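Local coordinates for protein isatin hydrolase (Ralstonia solanacearum, PDB 5NMP) that hydrolyses isatin, probably opening its lactam ring to give isatinate, with manganese as the metal ion, at residues A[111-115]-A[131-135]; A[195-201]-A[227-233]. All coordinates share one frame; numbering follows the deposited sequence.

Contact 1: A[111-115]-A[131-135]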
loop_
_atom_site.group_PDB
_atom_site.type_symbol
_atom_site.label_atom_id
_atom_site.label_comp_id
_atom_site.label_asym_id
_atom_site.label_seq_id
_atom_site.Cartn_x
_atom_site.Cartn_y
_atom_site.Cartn_z
ATOM N N VAL A 111 16.733 9.168 -4.408
ATOM C CA VAL A 111 17.314 10.193 -5.260
ATOM C C VAL A 111 16.605 10.142 -6.604
ATOM O O VAL A 111 16.137 9.084 -7.025
ATOM C CB VAL A 111 18.832 10.008 -5.452
ATOM C CG1 VAL A 111 19.542 10.091 -4.112
ATOM C CG2 VAL A 111 19.132 8.683 -6.141
ATOM N N VAL A 112 16.508 11.286 -7.269
ATOM C CA VAL A 112 15.814 11.348 -8.549
ATOM C C VAL A 112 16.757 11.780 -9.665
ATOM O O VAL A 112 17.334 12.865 -9.616
ATOM C CB VAL A 112 14.613 12.310 -8.487
ATOM C CG1 VAL A 112 13.907 12.363 -9.829
ATOM C CG2 VAL A 112 13.647 11.884 -7.387
ATOM N N ILE A 113 16.913 10.922 -10.668
ATOM C CA ILE A 113 17.776 11.211 -11.812
ATOM C C ILE A 113 16.945 11.673 -13.002
ATOM O O ILE A 113 16.205 10.881 -13.586
ATOM C CB ILE A 113 18.605 9.974 -12.232
ATOM C CG1 ILE A 113 19.174 9.255 -11.004
ATOM C CG2 ILE A 113 19.701 10.366 -13.209
ATOM C CD1 ILE A 113 20.098 10.097 -10.167
ATOM N N ASP A 114 17.067 12.948 -13.365
ATOM C CA ASP A 114 16.265 13.508 -14.451
ATOM C C ASP A 114 16.938 13.367 -15.812
ATOM O O ASP A 114 17.960 14.001 -16.083
ATOM C CB ASP A 114 15.959 14.983 -14.188
ATOM C CG ASP A 114 15.103 15.604 -15.281
ATOM O OD1 ASP A 114 14.280 14.876 -15.878
ATOM O OD2 ASP A 114 15.255 16.816 -15.547
ATOM N N ALA A 115 16.343 12.545 -16.671
ATOM C CA ALA A 115 16.849 12.340 -18.023
ATOM C C ALA A 115 15.758 12.577 -19.062
ATOM O O ALA A 115 15.831 12.061 -20.176
ATOM C CB ALA A 115 17.415 10.939 -18.166
ATOM N N PHE A 131 27.020 9.391 -16.848
ATOM C CA PHE A 131 25.896 10.277 -16.568
ATOM C C PHE A 131 25.588 10.315 -15.075
ATOM O O PHE A 131 25.276 11.372 -14.528
ATOM C CB PHE A 131 24.657 9.842 -17.353
ATOM C CG PHE A 131 23.517 10.824 -17.289
ATOM C CD1 PHE A 131 22.558 10.735 -16.288
ATOM C CD2 PHE A 131 23.400 11.832 -18.233
ATOM C CE1 PHE A 131 21.506 11.634 -16.229
ATOM C CE2 PHE A 131 22.350 12.736 -18.181
ATOM C CZ PHE A 131 21.401 12.636 -17.177
ATOM N N LEU A 132 25.676 9.161 -14.421
ATOM C CA LEU A 132 25.428 9.085 -12.986
ATOM C C LEU A 132 26.492 9.844 -12.189
ATOM O O LEU A 132 26.173 10.544 -11.227
ATOM C CB LEU A 132 25.364 7.626 -12.531
ATOM C CG LEU A 132 24.116 6.842 -12.951
ATOM C CD1 LEU A 132 24.271 5.366 -12.628
ATOM C CD2 LEU A 132 22.860 7.411 -12.290
ATOM N N GLN A 133 27.753 9.711 -12.593
ATOM C CA GLN A 133 28.851 10.384 -11.902
ATOM C C GLN A 133 28.811 11.898 -12.094
ATOM O O GLN A 133 29.273 12.651 -11.236
ATOM C CB GLN A 133 30.197 9.831 -12.374
ATOM C CG GLN A 133 30.507 8.437 -11.854
ATOM C CD GLN A 133 31.837 7.905 -12.358
ATOM O OE1 GLN A 133 32.283 8.246 -13.455
ATOM N NE2 GLN A 133 32.480 7.066 -11.553
ATOM N N ALA A 134 28.267 12.340 -13.222
ATOM C CA ALA A 134 28.092 13.765 -13.474
ATOM C C ALA A 134 26.974 14.319 -12.596
ATOM O O ALA A 134 27.030 15.463 -12.146
ATOM C CB ALA A 134 27.792 14.018 -14.940
ATOM N N TRP A 135 25.960 13.490 -12.361
ATOM C CA TRP A 135 24.840 13.849 -11.498
ATOM C C TRP A 135 25.321 14.098 -10.072
ATOM O O TRP A 135 24.908 15.064 -9.430
ATOM C CB TRP A 135 23.777 12.746 -11.522
ATOM C CG TRP A 135 22.548 13.044 -10.712
ATOM C CD1 TRP A 135 21.391 13.617 -11.158
ATOM C CD2 TRP A 135 22.346 12.768 -9.319
ATOM N NE1 TRP A 135 20.485 13.721 -10.130
ATOM C CE2 TRP A 135 21.048 13.208 -8.989
ATOM C CE3 TRP A 135 23.138 12.197 -8.316
ATOM C CZ2 TRP A 135 20.524 13.093 -7.702
ATOM C CZ3 TRP A 135 22.617 12.087 -7.040
ATOM C CH2 TRP A 135 21.323 12.531 -6.744
HETATM O O HOH W 1 18.673 15.368 -11.988
#

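Contact 2: A[195-201]-A[227-233]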
loop_
_atom_site.group_PDB
_atom_site.type_symbol
_atom_site.label_atom_id
_atom_site.label_comp_id
_atom_site.label_asym_id
_atom_site.label_seq_id
_atom_site.Cartn_x
_atom_site.Cartn_y
_atom_site.Cartn_z
ATOM N N GLY A 195 13.724 2.517 -9.638
ATOM C CA GLY A 195 12.346 2.872 -9.953
ATOM C C GLY A 195 12.200 3.609 -11.273
ATOM O O GLY A 195 12.975 4.516 -11.577
ATOM N N VAL A 196 11.201 3.224 -12.062
ATOM C CA VAL A 196 11.021 3.791 -13.398
ATOM C C VAL A 196 9.583 4.249 -13.667
ATOM O O VAL A 196 8.675 3.975 -12.885
ATOM C CB VAL A 196 11.432 2.776 -14.485
ATOM C CG1 VAL A 196 12.902 2.419 -14.349
ATOM C CG2 VAL A 196 10.567 1.526 -14.397
ATOM N N GLU A 197 9.384 4.947 -14.782
ATOM C CA GLU A 197 8.049 5.361 -15.208
ATOM C C GLU A 197 7.506 4.429 -16.287
ATOM O O GLU A 197 6.335 4.503 -16.659
ATOM C CB GLU A 197 8.066 6.795 -15.736
ATOM C CG GLU A 197 8.653 7.816 -14.780
ATOM C CD GLU A 197 8.513 9.240 -15.291
ATOM O OE1 GLU A 197 9.425 10.052 -15.041
ATOM O OE2 GLU A 197 7.489 9.548 -15.938
ATOM N N THR A 198 8.369 3.556 -16.793
ATOM C CA THR A 198 7.992 2.622 -17.844
ATOM C C THR A 198 7.439 1.323 -17.266
ATOM O O THR A 198 7.399 1.142 -16.051
ATOM C CB THR A 198 9.188 2.294 -18.762
ATOM O OG1 THR A 198 10.320 1.936 -17.962
ATOM C CG2 THR A 198 9.549 3.490 -19.622
ATOM N N ILE A 199 7.019 0.424 -18.151
ATOM C CA ILE A 199 6.485 -0.874 -17.758
ATOM C C ILE A 199 7.624 -1.874 -17.526
ATOM O O ILE A 199 7.392 -3.044 -17.226
ATOM C CB ILE A 199 5.507 -1.418 -18.833
ATOM C CG1 ILE A 199 4.593 -2.510 -18.267
ATOM C CG2 ILE A 199 6.277 -1.941 -20.034
ATOM C CD1 ILE A 199 3.751 -2.076 -17.102
ATOM N N ASN A 200 8.860 -1.406 -17.659
ATOM C CA ASN A 200 10.029 -2.260 -17.460
ATOM C C ASN A 200 11.186 -1.467 -16.848
ATOM O O ASN A 200 11.470 -0.354 -17.286
ATOM C CB ASN A 200 10.451 -2.890 -18.793
ATOM C CG ASN A 200 11.427 -4.046 -18.624
ATOM O OD1 ASN A 200 12.035 -4.220 -17.567
ATOM N ND2 ASN A 200 11.590 -4.838 -19.680
ATOM N N THR A 201 11.846 -2.023 -15.834
ATOM C CA THR A 201 12.993 -1.341 -15.231
ATOM C C THR A 201 14.183 -1.381 -16.174
ATOM O O THR A 201 15.060 -0.522 -16.117
ATOM C CB THR A 201 13.415 -1.956 -13.882
ATOM O OG1 THR A 201 13.691 -3.352 -14.056
ATOM C CG2 THR A 201 12.325 -1.772 -12.838
ATOM N N LEU A 227 10.624 -0.694 -8.838
ATOM C CA LEU A 227 9.345 0.002 -8.935
ATOM C C LEU A 227 9.065 0.366 -10.386
ATOM O O LEU A 227 9.968 0.772 -11.117
ATOM C CB LEU A 227 9.335 1.256 -8.060
ATOM C CG LEU A 227 9.200 1.031 -6.553
ATOM C CD1 LEU A 227 9.358 2.337 -5.796
ATOM C CD2 LEU A 227 7.863 0.381 -6.227
ATOM N N GLN A 228 7.813 0.216 -10.806
ATOM C CA GLN A 228 7.448 0.468 -12.195
ATOM C C GLN A 228 6.192 1.325 -12.315
ATOM O O GLN A 228 5.359 1.354 -11.408
ATOM C CB GLN A 228 7.259 -0.858 -12.934
ATOM C CG GLN A 228 8.516 -1.721 -12.949
ATOM C CD GLN A 228 8.327 -3.037 -13.674
ATOM O OE1 GLN A 228 7.365 -3.219 -14.418
ATOM N NE2 GLN A 228 9.250 -3.968 -13.459
ATOM N N CYS A 229 6.080 2.028 -13.443
ATOM C CA CYS A 229 4.928 2.872 -13.756
ATOM C C CYS A 229 4.707 3.970 -12.722
ATOM O O CYS A 229 3.580 4.215 -12.288
ATOM C CB CYS A 229 3.664 2.023 -13.894
ATOM S SG CYS A 229 3.696 0.904 -15.308
ATOM N N LEU A 230 5.791 4.634 -12.339
ATOM C CA LEU A 230 5.708 5.768 -11.431
ATOM C C LEU A 230 5.358 7.039 -12.194
ATOM O O LEU A 230 5.640 7.154 -13.387
ATOM C CB LEU A 230 7.027 5.956 -10.681
ATOM C CG LEU A 230 7.479 4.849 -9.727
ATOM C CD1 LEU A 230 8.863 5.159 -9.192
ATOM C CD2 LEU A 230 6.493 4.674 -8.580
ATOM N N LYS A 231 4.741 7.991 -11.502
ATOM C CA LYS A 231 4.451 9.293 -12.088
ATOM C C LYS A 231 4.756 10.405 -11.091
ATOM O O LYS A 231 5.063 10.136 -9.929
ATOM C CB LYS A 231 2.993 9.373 -12.541
ATOM C CG LYS A 231 1.991 9.187 -11.416
ATOM C CD LYS A 231 0.568 9.368 -11.908
ATOM C CE LYS A 231 0.295 10.811 -12.304
ATOM N NZ LYS A 231 -1.136 11.010 -12.671
ATOM N N ASN A 232 4.671 11.647 -11.567
ATOM C CA ASN A 232 4.921 12.839 -10.757
ATOM C C ASN A 232 6.331 12.921 -10.184
ATOM O O ASN A 232 6.538 13.544 -9.145
ATOM C CB ASN A 232 3.914 12.934 -9.606
ATOM C CG ASN A 232 2.527 13.320 -10.073
ATOM O OD1 ASN A 232 2.364 13.976 -11.104
ATOM N ND2 ASN A 232 1.518 12.921 -9.308
ATOM N N LEU A 233 7.298 12.306 -10.858
ATOM C CA LEU A 233 8.686 12.385 -10.414
ATOM C C LEU A 233 9.215 13.808 -10.559
ATOM O O LEU A 233 10.160 14.203 -9.877
ATOM C CB LEU A 233 9.566 11.407 -11.195
ATOM C CG LEU A 233 9.325 9.924 -10.905
ATOM C CD1 LEU A 233 10.349 9.061 -11.619
ATOM C CD2 LEU A 233 9.340 9.654 -9.404
HETATM O O HOH W 2 4.317 5.763 -15.408
#

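Contact 1: A[111-115]-A[131-135]
Trp135 holds CG anti to its backbone nitrogen (chi1 -177°), which carries the indole straight out from the helix to meet Ile113 on the strand. Ile113 has CG1 anti to its own carbonyl carbon, and the next bond turns CD1 over one face of the indole. This methyl sits 3.5 Å from the centroid of the five-membered ring, only 12° off its normal, a CH-pi contact for which the slim, unbranched arm of an isoleucine is well shaped. The other branch, CG2, serves Phe131, one helical turn earlier: it meets the edge of the phenyl ring at CE1, 3.7 Å away, so a single beta-branched residue touches both aromatics. The same ring edge also faces the backbone of Asp114, whose O lies 3.9 Å from Phe131 CZ. At the far end of the indole, Trp135 CH2 comes within 3.8 Å of Val111 CB. The indole nitrogen makes two weak bonds: Trp135 NE1 gives a far from straight one to Val112 O at 3.3 Å, and another to a water in the ring plane. That water also accepts from Asp114 N at 3.2 Å, tying the ring edge to the strand backbone. Leu132 CD2 lies near Ile113 CG1, and the side chain also touches Trp184 and Leu185 of helix 179-187, an apolar residue suited to this buried place. With the segment axes 10.1 Å apart and running at 119° to each other, the long side chains of Trp135 and Phe131 bridge the gap to the strand. Helix 129-139 thus lies on the sheet as the connection between the neighbouring parallel strands 107-114 and 147-151, a beta-alpha-beta crossover.

Contact 2: A[195-201]-A[227-233]
Gly195 and Leu227 form a parallel beta bridge between strands 193-195 and 225-228, and beyond it the two segments stay joined as loops deep in the protein. Val196 N bonds to Leu227 O at 2.9 Å from above the carbonyl plane. In return Leu230 N reaches Val196 O at 3.0 Å, nearly straight and on a lone pair. Cys229, with a left-handed backbone, turns its N to Thr198 O, 3.1 Å away, while Thr198 OG1 bonds to Asn200 O and braces the loop internally. A water donates to both Glu197 O and Leu230 O, linking the two backbones once more. The bridge lies between strands 147-151 and 80-82 in a mixed sheet, consistent with the swivelling beta/beta/alpha fold of the cyclase family, and the segments here border the manganese site. Gln228, a manganese ligand in this protein though not modelled as bound in this chain, has CG anti to its carbonyl carbon (chi1 -60°) and an extended chain that carries the amide to the backbone of Ile199 and towards Asp82. The Thr201 side chain crosses it at about a right angle, CG2 lying 3.8 Å from Gln228 CG. As modelled, Gln228 OE1 faces Ile199 O, a pairing of two acceptors, so the rotation of the amide is doubtful. Ile199 CD1 makes an apolar contact with Cys229 SG at 3.5 Å, and both side chains touch Phe164 of helix 161-165. Glu197 CB and CG pass beside Leu230 O, the carboxylate beside Leu233 CD1; Thr152 N, Asp153 N and Ser155 OG satisfy that buried acid.

In the fold
Contacts 1 and 2 lie on one sheet, their centres 16 Å apart, with strand 147-151 between them: its Leu149 is bonded through the backbone to Val111 and Ile113 of contact 1 and packs against Leu230 of contact 2. They meet directly where Val112 CG1 approaches Leu233 O at 4.2 Å. Contact 1 is peripheral, its centre about 17 Å from the chain centre, and lies away from the metal; contact 2 is central, its centre about 5 Å from the chain centre. The nearest atom of the Gln228 side chain is about 3 Å from the manganese ion bound by His76, His80 and Asp82, and equally near a succinic acid molecule, probably from the crystallisation liquor, that may mark the pocket.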